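PDB 1JZT: NAD(P)H-hydrate epimerase from Saccharomyces cerevisiae, which catalyses the epimerization of the R and S forms of NAD(P)HX, a hydrated, damaged form of NAD(P)H, so that both epimers can be repaired. Local coordinates for residues 26-29 with 30-34; 77-80 with 81-85; 105-108 with 109-112. All coordinates share one frame; numbering follows the deposited sequence.

Contact 1 (26-29 with 30-34); sequences FTLQ and QLMEL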
ATOM      1  N   PHE A  26       1.629 -19.950  -7.208  1.00 12.09           N
ATOM      2  CA  PHE A  26       2.181 -18.596  -7.184  1.00 12.06           C
ATOM      3  C   PHE A  26       3.181 -18.467  -6.043  1.00 13.11           C
ATOM      4  O   PHE A  26       3.020 -19.098  -4.999  1.00 14.18           O
ATOM      5  CB  PHE A  26       1.063 -17.559  -7.012  1.00 13.10           C
ATOM      6  CG  PHE A  26       0.572 -16.987  -8.307  1.00 13.37           C
ATOM      7  CD1 PHE A  26       1.463 -16.368  -9.180  1.00 13.74           C
ATOM      8  CD2 PHE A  26      -0.774 -17.054  -8.655  1.00 13.46           C
ATOM      9  CE1 PHE A  26       1.022 -15.824 -10.385  1.00 13.78           C
ATOM     10  CE2 PHE A  26      -1.226 -16.512  -9.860  1.00 13.26           C
ATOM     11  CZ  PHE A  26      -0.321 -15.893 -10.727  1.00 13.39           C
ATOM     12  N   THR A  27       4.225 -17.669  -6.247  1.00 13.68           N
ATOM     13  CA  THR A  27       5.223 -17.460  -5.208  1.00 12.19           C
ATOM     14  C   THR A  27       5.018 -16.078  -4.607  1.00 13.69           C
ATOM     15  O   THR A  27       4.519 -15.171  -5.276  1.00 11.80           O
ATOM     16  CB  THR A  27       6.668 -17.532  -5.755  1.00 12.86           C
ATOM     17  OG1 THR A  27       6.899 -16.447  -6.665  1.00 10.83           O
ATOM     18  CG2 THR A  27       6.902 -18.859  -6.471  1.00 10.16           C
ATOM     19  N   LEU A  28       5.389 -15.923  -3.340  1.00 11.77           N
ATOM     20  CA  LEU A  28       5.246 -14.640  -2.662  1.00 12.09           C
ATOM     21  C   LEU A  28       6.025 -13.561  -3.408  1.00 12.49           C
ATOM     22  O   LEU A  28       5.576 -12.417  -3.508  1.00 10.72           O
ATOM     23  CB  LEU A  28       5.768 -14.733  -1.225  1.00 11.80           C
ATOM     24  CG  LEU A  28       5.780 -13.414  -0.440  1.00 14.65           C
ATOM     25  CD1 LEU A  28       4.350 -12.921  -0.243  1.00 15.57           C
ATOM     26  CD2 LEU A  28       6.466 -13.624   0.903  1.00 17.00           C
ATOM     27  N   GLN A  29       7.198 -13.929  -3.920  1.00 11.40           N
ATOM     28  CA  GLN A  29       8.037 -12.991  -4.652  1.00 11.05           C
ATOM     29  C   GLN A  29       7.282 -12.351  -5.822  1.00 10.94           C
ATOM     30  O   GLN A  29       7.344 -11.138  -6.017  1.00  9.45           O
ATOM     31  CB  GLN A  29       9.294 -13.694  -5.178  1.00 11.17           C
ATOM     32  CG  GLN A  29      10.326 -14.082  -4.110  1.00 13.18           C
ATOM     33  CD  GLN A  29      10.010 -15.385  -3.389  1.00 15.08           C
ATOM     34  OE1 GLN A  29       9.090 -16.117  -3.759  1.00 14.13           O
ATOM     35  NE2 GLN A  29      10.789 -15.687  -2.356  1.00 16.26           N
ATOM     36  N   GLN A  30       6.582 -13.171  -6.600  1.00  8.70           N
ATOM     37  CA  GLN A  30       5.824 -12.669  -7.739  1.00 10.35           C
ATOM     38  C   GLN A  30       4.675 -11.765  -7.312  1.00 10.07           C
ATOM     39  O   GLN A  30       4.540 -10.639  -7.797  1.00  9.87           O
ATOM     40  CB  GLN A  30       5.230 -13.819  -8.547  1.00  6.90           C
ATOM     41  CG  GLN A  30       6.220 -14.627  -9.373  1.00  9.75           C
ATOM     42  CD  GLN A  30       5.569 -15.893  -9.895  1.00 10.19           C
ATOM     43  OE1 GLN A  30       5.444 -16.875  -9.168  1.00 11.79           O
ATOM     44  NE2 GLN A  30       5.124 -15.867 -11.150  1.00 10.82           N
ATOM     45  N   LEU A  31       3.838 -12.263  -6.414  1.00  9.71           N
ATOM     46  CA  LEU A  31       2.679 -11.492  -5.973  1.00 11.05           C
ATOM     47  C   LEU A  31       3.045 -10.150  -5.344  1.00  9.91           C
ATOM     48  O   LEU A  31       2.401  -9.133  -5.615  1.00  9.43           O
ATOM     49  CB  LEU A  31       1.841 -12.323  -5.002  1.00 11.60           C
ATOM     50  CG  LEU A  31       1.253 -13.614  -5.586  1.00 14.24           C
ATOM     51  CD1 LEU A  31       0.341 -14.267  -4.553  1.00 14.20           C
ATOM     52  CD2 LEU A  31       0.472 -13.311  -6.865  1.00 15.63           C
HETATM   53  N   MSE A  32       4.079 -10.157  -4.507  1.00  9.60           N
HETATM   54  CA  MSE A  32       4.530  -8.946  -3.840  1.00  9.18           C
HETATM   55  C   MSE A  32       5.110  -7.944  -4.842  1.00  8.61           C
HETATM   56  O   MSE A  32       4.900  -6.733  -4.725  1.00  8.72           O
HETATM   57  CB  MSE A  32       5.562  -9.307  -2.766  1.00 11.64           C
HETATM   58  CG  MSE A  32       5.991  -8.149  -1.878  1.00 14.10           C
HETATM   59 SE   MSE A  32       6.753  -8.799  -0.194  0.90 20.06          SE
HETATM   60  CE  MSE A  32       5.118  -9.422   0.635  1.00 15.93           C
ATOM     61  N   GLU A  33       5.839  -8.449  -5.834  1.00  7.87           N
ATOM     62  CA  GLU A  33       6.421  -7.587  -6.856  1.00  8.67           C
ATOM     63  C   GLU A  33       5.292  -6.934  -7.654  1.00  8.72           C
ATOM     64  O   GLU A  33       5.299  -5.722  -7.891  1.00  7.09           O
ATOM     65  CB  GLU A  33       7.301  -8.406  -7.799  1.00  9.09           C
ATOM     66  CG  GLU A  33       8.080  -7.587  -8.813  1.00 11.07           C
ATOM     67  CD  GLU A  33       9.054  -6.612  -8.166  1.00 10.55           C
ATOM     68  OE1 GLU A  33       9.552  -6.888  -7.047  1.00  9.40           O
ATOM     69  OE2 GLU A  33       9.343  -5.574  -8.796  1.00 10.59           O
ATOM     70  N   LEU A  34       4.324  -7.743  -8.070  1.00  8.10           N
ATOM     71  CA  LEU A  34       3.191  -7.235  -8.840  1.00  9.08           C
ATOM     72  C   LEU A  34       2.352  -6.275  -7.995  1.00  8.39           C
ATOM     73  O   LEU A  34       1.914  -5.240  -8.488  1.00  7.99           O
ATOM     74  CB  LEU A  34       2.330  -8.398  -9.346  1.00  9.29           C
ATOM     75  CG  LEU A  34       2.937  -9.312 -10.426  1.00  9.37           C
ATOM     76  CD1 LEU A  34       1.966 -10.448 -10.727  1.00 11.81           C
ATOM     77  CD2 LEU A  34       3.223  -8.515 -11.690  1.00 12.27           C
TER

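Contact 2 (77-80 with 81-85); sequences CARH and LKLFG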
ATOM      1  N   CYS A  77       7.156  -1.113  -3.894  1.00  8.55           N
ATOM      2  CA  CYS A  77       6.624   0.155  -4.387  1.00  8.87           C
ATOM      3  C   CYS A  77       7.699   1.235  -4.444  1.00  7.70           C
ATOM      4  O   CYS A  77       7.815   1.957  -5.428  1.00  7.90           O
ATOM      5  CB  CYS A  77       5.489   0.617  -3.475  1.00 12.47           C
ATOM      6  SG  CYS A  77       4.896   2.294  -3.807  1.00 15.74           S
ATOM      7  N   ALA A  78       8.471   1.345  -3.370  1.00  8.47           N
ATOM      8  CA  ALA A  78       9.531   2.330  -3.279  1.00  6.87           C
ATOM      9  C   ALA A  78      10.554   2.211  -4.409  1.00  9.32           C
ATOM     10  O   ALA A  78      11.023   3.227  -4.932  1.00  8.58           O
ATOM     11  CB  ALA A  78      10.224   2.217  -1.925  1.00  8.34           C
ATOM     12  N   ARG A  79      10.906   0.984  -4.783  1.00  8.53           N
ATOM     13  CA  ARG A  79      11.878   0.766  -5.864  1.00  8.72           C
ATOM     14  C   ARG A  79      11.301   1.202  -7.213  1.00  7.71           C
ATOM     15  O   ARG A  79      11.988   1.846  -8.005  1.00  7.63           O
ATOM     16  CB  ARG A  79      12.306  -0.717  -5.901  1.00  8.70           C
ATOM     17  CG  ARG A  79      13.057  -1.167  -7.175  1.00  8.92           C
ATOM     18  CD  ARG A  79      13.787  -2.495  -6.933  1.00  9.53           C
ATOM     19  NE  ARG A  79      12.966  -3.425  -6.163  1.00 10.81           N
ATOM     20  CZ  ARG A  79      11.973  -4.149  -6.667  1.00  8.70           C
ATOM     21  NH1 ARG A  79      11.671  -4.067  -7.959  1.00  8.13           N
ATOM     22  NH2 ARG A  79      11.267  -4.941  -5.867  1.00  8.11           N
ATOM     23  N   HIS A  80      10.041   0.870  -7.479  1.00  8.08           N
ATOM     24  CA  HIS A  80       9.446   1.276  -8.746  1.00  9.85           C
ATOM     25  C   HIS A  80       9.306   2.793  -8.831  1.00  9.40           C
ATOM     26  O   HIS A  80       9.506   3.376  -9.893  1.00  9.49           O
ATOM     27  CB  HIS A  80       8.096   0.583  -8.957  1.00  9.19           C
ATOM     28  CG  HIS A  80       8.233  -0.850  -9.360  1.00 11.68           C
ATOM     29  ND1 HIS A  80       8.616  -1.231 -10.631  1.00 12.40           N
ATOM     30  CD2 HIS A  80       8.128  -1.993  -8.643  1.00 10.05           C
ATOM     31  CE1 HIS A  80       8.744  -2.544 -10.675  1.00 13.31           C
ATOM     32  NE2 HIS A  80       8.455  -3.031  -9.480  1.00 11.94           N
ATOM     33  N   LEU A  81       8.981   3.432  -7.710  1.00  9.28           N
ATOM     34  CA  LEU A  81       8.847   4.888  -7.689  1.00  8.23           C
ATOM     35  C   LEU A  81      10.173   5.551  -8.016  1.00 10.02           C
ATOM     36  O   LEU A  81      10.210   6.602  -8.662  1.00  7.97           O
ATOM     37  CB  LEU A  81       8.368   5.366  -6.320  1.00  7.88           C
ATOM     38  CG  LEU A  81       6.892   5.105  -6.004  1.00  6.65           C
ATOM     39  CD1 LEU A  81       6.598   5.492  -4.557  1.00  6.92           C
ATOM     40  CD2 LEU A  81       6.027   5.911  -6.963  1.00  8.75           C
ATOM     41  N   LYS A  82      11.264   4.940  -7.565  1.00  9.84           N
ATOM     42  CA  LYS A  82      12.590   5.480  -7.843  1.00 12.98           C
ATOM     43  C   LYS A  82      12.813   5.371  -9.352  1.00 13.19           C
ATOM     44  O   LYS A  82      13.267   6.316  -9.989  1.00 12.94           O
ATOM     45  CB  LYS A  82      13.659   4.685  -7.083  1.00 13.43           C
ATOM     46  CG  LYS A  82      15.077   5.200  -7.271  1.00 18.72           C
ATOM     47  CD  LYS A  82      15.261   6.562  -6.625  1.00 21.41           C
ATOM     48  CE  LYS A  82      16.668   7.089  -6.833  1.00 24.59           C
ATOM     49  NZ  LYS A  82      16.823   8.415  -6.171  1.00 26.30           N
ATOM     50  N   LEU A  83      12.475   4.218  -9.923  1.00 12.22           N
ATOM     51  CA  LEU A  83      12.640   4.020 -11.356  1.00 13.89           C
ATOM     52  C   LEU A  83      11.728   4.962 -12.140  1.00 13.53           C
ATOM     53  O   LEU A  83      12.103   5.445 -13.211  1.00 14.10           O
ATOM     54  CB  LEU A  83      12.348   2.560 -11.727  1.00 13.23           C
ATOM     55  CG  LEU A  83      13.497   1.596 -11.387  1.00 13.96           C
ATOM     56  CD1 LEU A  83      12.959   0.220 -11.070  1.00 15.34           C
ATOM     57  CD2 LEU A  83      14.481   1.552 -12.552  1.00 15.25           C
ATOM     58  N   PHE A  84      10.543   5.234 -11.597  1.00 11.26           N
ATOM     59  CA  PHE A  84       9.580   6.112 -12.254  1.00 13.03           C
ATOM     60  C   PHE A  84       9.960   7.595 -12.212  1.00 13.06           C
ATOM     61  O   PHE A  84       9.287   8.428 -12.822  1.00 13.36           O
ATOM     62  CB  PHE A  84       8.176   5.936 -11.648  1.00 11.91           C
ATOM     63  CG  PHE A  84       7.561   4.579 -11.891  1.00 11.58           C
ATOM     64  CD1 PHE A  84       8.027   3.755 -12.914  1.00 10.58           C
ATOM     65  CD2 PHE A  84       6.499   4.133 -11.100  1.00 10.86           C
ATOM     66  CE1 PHE A  84       7.453   2.505 -13.145  1.00 11.87           C
ATOM     67  CE2 PHE A  84       5.918   2.883 -11.324  1.00  9.68           C
ATOM     68  CZ  PHE A  84       6.395   2.068 -12.349  1.00 11.05           C
ATOM     69  N   GLY A  85      11.020   7.931 -11.487  1.00 11.79           N
ATOM     70  CA  GLY A  85      11.441   9.321 -11.433  1.00 14.92           C
ATOM     71  C   GLY A  85      11.156  10.076 -10.148  1.00 15.39           C
ATOM     72  O   GLY A  85      11.440  11.274 -10.063  1.00 16.23           O
TER

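Contact 3 (105-108 with 109-112); sequences LVHQ and LNFF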
ATOM      1  N   LEU A 105      14.590  -7.395  -0.310  1.00  8.88           N
ATOM      2  CA  LEU A 105      13.901  -6.216  -0.837  1.00  9.53           C
ATOM      3  C   LEU A 105      14.607  -4.941  -0.366  1.00 10.68           C
ATOM      4  O   LEU A 105      14.639  -3.938  -1.085  1.00 11.10           O
ATOM      5  CB  LEU A 105      12.422  -6.218  -0.409  1.00  8.14           C
ATOM      6  CG  LEU A 105      11.510  -7.215  -1.154  1.00  8.97           C
ATOM      7  CD1 LEU A 105      10.125  -7.241  -0.532  1.00  6.88           C
ATOM      8  CD2 LEU A 105      11.428  -6.832  -2.627  1.00  7.96           C
ATOM      9  N   VAL A 106      15.190  -4.990   0.832  1.00 11.14           N
ATOM     10  CA  VAL A 106      15.916  -3.840   1.368  1.00 11.12           C
ATOM     11  C   VAL A 106      17.228  -3.657   0.612  1.00 11.08           C
ATOM     12  O   VAL A 106      17.629  -2.533   0.306  1.00 10.17           O
ATOM     13  CB  VAL A 106      16.197  -4.002   2.882  1.00 10.99           C
ATOM     14  CG1 VAL A 106      17.132  -2.893   3.377  1.00 11.44           C
ATOM     15  CG2 VAL A 106      14.885  -3.943   3.647  1.00 10.94           C
ATOM     16  N   HIS A 107      17.900  -4.760   0.305  1.00 12.52           N
ATOM     17  CA  HIS A 107      19.144  -4.669  -0.448  1.00 12.97           C
ATOM     18  C   HIS A 107      18.847  -4.073  -1.822  1.00 11.88           C
ATOM     19  O   HIS A 107      19.640  -3.304  -2.359  1.00 11.87           O
ATOM     20  CB  HIS A 107      19.791  -6.049  -0.592  1.00 16.74           C
ATOM     21  CG  HIS A 107      20.396  -6.568   0.677  1.00 19.33           C
ATOM     22  ND1 HIS A 107      21.022  -7.791   0.755  1.00 24.12           N
ATOM     23  CD2 HIS A 107      20.482  -6.023   1.914  1.00 22.59           C
ATOM     24  CE1 HIS A 107      21.470  -7.980   1.985  1.00 24.59           C
ATOM     25  NE2 HIS A 107      21.155  -6.921   2.707  1.00 23.18           N
ATOM     26  N   GLN A 108      17.698  -4.420  -2.391  1.00 10.94           N
ATOM     27  CA  GLN A 108      17.325  -3.886  -3.691  1.00 12.45           C
ATOM     28  C   GLN A 108      17.133  -2.368  -3.612  1.00 12.21           C
ATOM     29  O   GLN A 108      17.412  -1.649  -4.572  1.00 13.18           O
ATOM     30  CB  GLN A 108      16.057  -4.580  -4.195  1.00 13.47           C
ATOM     31  CG  GLN A 108      16.283  -6.058  -4.521  1.00 13.01           C
ATOM     32  CD  GLN A 108      14.995  -6.853  -4.599  1.00 12.91           C
ATOM     33  OE1 GLN A 108      13.983  -6.365  -5.097  1.00 11.51           O
ATOM     34  NE2 GLN A 108      15.031  -8.091  -4.117  1.00 12.72           N
ATOM     35  N   LEU A 109      16.666  -1.875  -2.468  1.00 11.04           N
ATOM     36  CA  LEU A 109      16.480  -0.437  -2.304  1.00 11.35           C
ATOM     37  C   LEU A 109      17.847   0.251  -2.218  1.00 12.26           C
ATOM     38  O   LEU A 109      18.046   1.330  -2.783  1.00 12.25           O
ATOM     39  CB  LEU A 109      15.643  -0.145  -1.048  1.00 11.39           C
ATOM     40  CG  LEU A 109      14.158  -0.529  -1.163  1.00 11.06           C
ATOM     41  CD1 LEU A 109      13.450  -0.344   0.169  1.00 11.99           C
ATOM     42  CD2 LEU A 109      13.493   0.342  -2.235  1.00 14.39           C
ATOM     43  N   ASN A 110      18.794  -0.378  -1.525  1.00 12.82           N
ATOM     44  CA  ASN A 110      20.137   0.192  -1.407  1.00 14.42           C
ATOM     45  C   ASN A 110      20.743   0.284  -2.806  1.00 14.11           C
ATOM     46  O   ASN A 110      21.376   1.281  -3.164  1.00 14.12           O
ATOM     47  CB  ASN A 110      21.021  -0.689  -0.521  1.00 15.01           C
ATOM     48  CG  ASN A 110      20.441  -0.888   0.863  1.00 17.93           C
ATOM     49  OD1 ASN A 110      19.802   0.006   1.413  1.00 16.63           O
ATOM     50  ND2 ASN A 110      20.675  -2.060   1.440  1.00 18.33           N
ATOM     51  N   PHE A 111      20.532  -0.771  -3.588  1.00 13.92           N
ATOM     52  CA  PHE A 111      21.019  -0.852  -4.961  1.00 13.93           C
ATOM     53  C   PHE A 111      20.575   0.362  -5.773  1.00 14.50           C
ATOM     54  O   PHE A 111      21.327   0.869  -6.607  1.00 14.29           O
ATOM     55  CB  PHE A 111      20.492  -2.139  -5.605  1.00 14.35           C
ATOM     56  CG  PHE A 111      20.996  -2.380  -7.000  1.00 16.45           C
ATOM     57  CD1 PHE A 111      22.349  -2.242  -7.303  1.00 17.45           C
ATOM     58  CD2 PHE A 111      20.125  -2.805  -7.998  1.00 16.64           C
ATOM     59  CE1 PHE A 111      22.825  -2.529  -8.574  1.00 19.84           C
ATOM     60  CE2 PHE A 111      20.592  -3.096  -9.279  1.00 18.33           C
ATOM     61  CZ  PHE A 111      21.945  -2.960  -9.567  1.00 18.67           C
ATOM     62  N   PHE A 112      19.350   0.819  -5.528  1.00 14.48           N
ATOM     63  CA  PHE A 112      18.787   1.973  -6.227  1.00 14.21           C
ATOM     64  C   PHE A 112      18.965   3.276  -5.466  1.00 15.48           C
ATOM     65  O   PHE A 112      18.390   4.304  -5.829  1.00 16.05           O
ATOM     66  CB  PHE A 112      17.301   1.740  -6.511  1.00 13.91           C
ATOM     67  CG  PHE A 112      17.051   0.983  -7.773  1.00 14.51           C
ATOM     68  CD1 PHE A 112      17.008   1.648  -8.995  1.00 15.38           C
ATOM     69  CD2 PHE A 112      16.929  -0.402  -7.755  1.00 13.42           C
ATOM     70  CE1 PHE A 112      16.859   0.941 -10.182  1.00 15.53           C
ATOM     71  CE2 PHE A 112      16.780  -1.117  -8.941  1.00 14.33           C
ATOM     72  CZ  PHE A 112      16.744  -0.445 -10.153  1.00 15.64           C
TER

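Contact 1 (26-29 with 30-34)
Leu31 N donates to Thr27 O, which closes the first turn of helix 28-46, with Thr27 as the N-cap; Met32 N then donates to Leu28 O and Glu33 N to Gln29 O. Thr27 and Gln30 form a capping box. Gln30 N donates to Thr27 OG1 at 3.3 Å, with an N-H...O angle of 160°. The side chain of Gln30 runs extended beyond CG and reaches back to the cap. Its OE1 accepts from Thr27 OG1 at 2.9 Å, in the carbonyl plane and on a lone pair. Thr27 N donates to the same Gln30 OE1 at 3.3 Å, tilted 31° from that plane. Two donors of one residue thus hold Gln30 OE1 and limit how the amide can turn. Thr27 OG1 sits between its own backbone N and carbonyl carbon (chi1 65°), which turns it toward both Gln30 N and Gln30 OE1. An alanine here would remove the hydroxyl and is likely to leave Gln30 N without its capping acceptor and the Gln30 amide freer to turn.

Phe26 lies beside the box. Leu31 CD2 sits over one face of its ring, 4.1 Å from the centroid, a CH-pi contact. Gln30 OE1 lies at the ring edge, 4.0 Å from Phe26 CD1. One turn on, Leu28 and Met32, a selenomethionine, run side by side and point the same way. Leu28 CD1 meets Met32 CE at 3.7 Å.

Met32 packs on Asn69 and Val76 of helix 69-83 and on Phe101, Tyr102 and Leu105 of helix 100-111. Asn69 is a predicted (6S)-NADPHX-binding residue. Leu31 rests on Met20 and Phe221 of nearby loops. This helix start thus borders helices 69-83 and 100-111, and Phe26 is tied by a backbone bond to Leu19 of helix 9-19.

Contact 2 (77-80 with 81-85)
His80 O accepts from Phe84 N at 2.7 Å, in the last turn of helix 69-83. The carbonyls before it are also used: Cys77 O accepts from Leu81 N, Ala78 O from Lys82 N and Arg79 O from Leu83 N. The Phe84 ring lies against the same His80 O. The oxygen stands 3.0 Å above the ring plane, offset toward the rim. With CG anti to its carbonyl carbon (chi1 -66°), Phe84 turns its ring back along the helix. Phe84 CE2 then reaches His80 CB at 4.0 Å. The His80 and Phe84 rings meet obliquely, with planes at 41°.

His80 NE2 and Arg79 NH2 find their partners on Glu33 of helix 28-46. His80 NE2 is hydrogen-bonded to Glu33 OE2, and Arg79 NH2 makes a salt bridge to Glu33 OE1. The Arg79 stem stays apolar, running beside Leu83, with CG 4.1 Å from Leu83 CD1. On the buried side, Cys77 SG packs on Leu81 CD1 at 3.7 Å.

Gly85 N donates to Lys82 O at 3.1 Å. Gly85 has positive phi (106°), where a side chain would jam against the carbonyl oxygen before it. Positive phi here, with two bonds back into the last turn, makes this a Schellman motif. It ends the helix of a beta-alpha-beta unit, strand 60-65, helix 69-83, strand 88-91, as in Rossmann-like folds.

Contact 3 (105-108 with 109-112)
Asn110 folds back over Val106 and His107 near the end of helix 100-111. Its CB lies 3.5 Å from His107 O. With CG anti to the carbonyl carbon (chi1 -58°), the amide swings back toward the preceding turn, and CG comes 3.3 Å from Val106 O. Asn110 OD1 lies 3.5 Å from Val106 O. At the tip, ND2 is also near Val106 O, but the angle is too poor for a hydrogen bond. Asn110 ND2 lies 3.6 Å from His107 CA, with Val106 CG1 and His107 CD2 a little farther off. The amide and the His107 ring are turned 38° apart and meet obliquely.

The backbone carries the polar bonding. Asn110 N donates to Val106 O, Phe111 N to His107 O, and Phe112 N to Gln108 O. Leu109 N donates to Leu105 O, and weakly to Val106 O. Phe112, the first residue to leave helical angles, places its ring edge at Gln108 O, with CD2 3.5 Å away.

Leu105 and Gln108 pack on Arg79 of helix 69-83, and Leu109 on Val114. The chemistry implies that backbone bonds hold the last turns of the helix, while the Asn110 amide packs on the preceding turn without hydrogen-bonding to Val106 O.

All three contacts lie at an end of a helix. Contact 1 is a helix start; contacts 2 and 3 are helix ends. Each mixes buried and exposed residues; contact 2 has the most buried ones, contact 3 the most exposed. The start is capped by side chains, whereas the ends rely on backbone bonds, with a glycine in contact 2. Charge joins contacts 1 and 2. Apolar packing joins contacts 1 and 3. Contacts 2 and 3 pack through Leu83 on Phe112 and Arg79 on Leu109. Helices 28-46, 69-83 and 100-111 are thus linked pairwise.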